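Local coordinates for tRNA-splicing ligase RtcB (Thermus thermophilus, PDB 2EPG), which probably joins RNA ends, one carrying a 3'-phosphate or 2',3'-cyclic phosphate, in a GTP- and manganese-dependent ligation, at residues Q56-V60 against H77-P83. Sequence-based numbering, arbitrary orientation.
Sequences QLMNV and HWGYGFP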
# COMPACT_ATOMS: atom_id res chain seq x y z
N GLN A 56 11.09 18.33 -2.26
CA GLN A 56 10.66 17.34 -3.24
C GLN A 56 9.17 17.51 -3.49
O GLN A 56 8.71 17.41 -4.63
CB GLN A 56 10.92 15.91 -2.76
CG GLN A 56 12.36 15.50 -2.73
CD GLN A 56 12.51 14.00 -2.61
OE1 GLN A 56 11.86 13.37 -1.77
NE2 GLN A 56 13.37 13.43 -3.44
N LEU A 57 8.41 17.74 -2.42
CA LEU A 57 6.96 17.93 -2.55
C LEU A 57 6.72 19.17 -3.41
O LEU A 57 5.81 19.20 -4.26
CB LEU A 57 6.29 18.11 -1.18
CG LEU A 57 4.77 18.35 -1.22
CD1 LEU A 57 4.10 17.13 -1.81
CD2 LEU A 57 4.21 18.66 0.17
N MSE A 58 7.54 20.20 -3.22
CA MSE A 58 7.40 21.42 -4.01
C MSE A 58 7.71 21.15 -5.49
O MSE A 58 7.09 21.73 -6.37
CB MSE A 58 8.31 22.52 -3.46
CG MSE A 58 7.79 23.13 -2.17
SE MSE A 58 9.14 24.11 -1.16
CE MSE A 58 9.12 25.74 -2.19
N ASN A 59 8.67 20.26 -5.75
CA ASN A 59 9.03 19.92 -7.13
C ASN A 59 7.85 19.22 -7.81
O ASN A 59 7.56 19.47 -8.98
CB ASN A 59 10.25 18.99 -7.14
CG ASN A 59 11.51 19.64 -6.59
OD1 ASN A 59 12.45 18.95 -6.22
ND2 ASN A 59 11.54 20.96 -6.55
N VAL A 60 7.19 18.35 -7.07
CA VAL A 60 6.03 17.63 -7.59
C VAL A 60 5.02 18.65 -8.11
O VAL A 60 4.46 18.48 -9.18
CB VAL A 60 5.39 16.76 -6.49
CG1 VAL A 60 4.06 16.16 -6.97
CG2 VAL A 60 6.37 15.64 -6.08
N HIS A 77 9.23 11.52 3.69
CA HIS A 77 10.70 11.53 3.68
C HIS A 77 11.28 11.42 2.28
O HIS A 77 10.56 11.14 1.31
CB HIS A 77 11.27 10.41 4.57
CG HIS A 77 10.72 9.05 4.30
ND1 HIS A 77 11.52 7.97 4.00
CD2 HIS A 77 9.45 8.58 4.33
CE1 HIS A 77 10.77 6.89 3.87
NE2 HIS A 77 9.51 7.24 4.07
N TRP A 78 12.59 11.65 2.18
CA TRP A 78 13.31 11.62 0.91
C TRP A 78 12.98 10.39 0.06
O TRP A 78 12.97 9.26 0.54
CB TRP A 78 14.83 11.67 1.15
CG TRP A 78 15.59 11.98 -0.10
CD1 TRP A 78 15.94 13.22 -0.56
CD2 TRP A 78 15.98 11.05 -1.12
NE1 TRP A 78 16.51 13.12 -1.81
CE2 TRP A 78 16.54 11.80 -2.18
CE3 TRP A 78 15.89 9.65 -1.25
CZ2 TRP A 78 17.02 11.19 -3.36
CZ3 TRP A 78 16.37 9.05 -2.42
CH2 TRP A 78 16.93 9.83 -3.46
N GLY A 79 12.72 10.63 -1.22
CA GLY A 79 12.41 9.55 -2.14
C GLY A 79 12.96 9.81 -3.53
O GLY A 79 13.72 10.75 -3.74
N TYR A 80 12.58 8.97 -4.49
CA TYR A 80 13.03 9.12 -5.87
C TYR A 80 12.10 10.09 -6.60
O TYR A 80 11.00 9.73 -7.02
CB TYR A 80 13.00 7.75 -6.56
CG TYR A 80 13.62 7.75 -7.94
CD1 TYR A 80 15.01 7.74 -8.10
CD2 TYR A 80 12.82 7.79 -9.09
CE1 TYR A 80 15.59 7.76 -9.37
CE2 TYR A 80 13.39 7.81 -10.36
CZ TYR A 80 14.78 7.80 -10.50
OH TYR A 80 15.35 7.82 -11.75
N GLY A 81 12.54 11.33 -6.76
CA GLY A 81 11.72 12.33 -7.44
C GLY A 81 10.62 12.81 -6.52
O GLY A 81 10.71 13.90 -5.94
N PHE A 82 9.56 12.01 -6.39
CA PHE A 82 8.44 12.34 -5.50
C PHE A 82 8.86 11.92 -4.10
O PHE A 82 9.65 10.98 -3.95
CB PHE A 82 7.18 11.55 -5.86
CG PHE A 82 6.46 12.04 -7.09
CD1 PHE A 82 7.12 12.17 -8.30
CD2 PHE A 82 5.10 12.35 -7.03
CE1 PHE A 82 6.44 12.61 -9.44
CE2 PHE A 82 4.41 12.79 -8.16
CZ PHE A 82 5.08 12.92 -9.36
N PRO A 83 8.35 12.60 -3.06
CA PRO A 83 8.74 12.18 -1.71
C PRO A 83 7.95 10.94 -1.31
O PRO A 83 6.88 10.67 -1.86
CB PRO A 83 8.37 13.38 -0.84
CG PRO A 83 7.16 13.93 -1.56
CD PRO A 83 7.62 13.88 -3.01
O HOH W 1 14.77 13.04 -6.09
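Gln56 reaches out from helix 52-60 and pairs its side-chain amide with the backbone of Gly79, using both ends of the amide. Gly79 N gives its hydrogen to Gln56 OE1 at 2.9 Å, in the carbonyl plane and on a lone pair. In return Gln56 NE2 donates to Gly79 O at 2.7 Å, nearly straight at 167°, though it meets that carbonyl from above its plane. An extended chain beyond CG (chi2 -165°) carries the amide this far from the helix. Gln56 NE2 also lies over one face of the Trp78 indole, toward its rim and 3.6 Å from Trp78 NE1, with amide and ring planes 22° apart. This is the looser side: Trp78 is exposed, and a water accepts from Gly81 N and, weakly, from Gln56 NE2. The amide thus stands in for a backbone partner, tying the helix to the loop that leads from strand 76-77 into strand 86-90 of the RtcB fold; at the loop's start, His77 lies near His410, the predicted guanylylated histidine. A leucine in place of Gln56 would probably leave Gly79 N and Gly79 O without the amide that pairs with them and set an apolar branch against these polar atoms. One turn along the helix the packing is close and apolar. Val60 CG2 sits over the face of the Phe82 ring, 3.9 Å from its centroid, while Val60 CG1 lies above the same face, over Phe82 CE2. Pro83 fills in beside them, its CD 3.8 Å from Val60 CG2, and Ala88 of strand 86-90 meets both Val60 and Phe82.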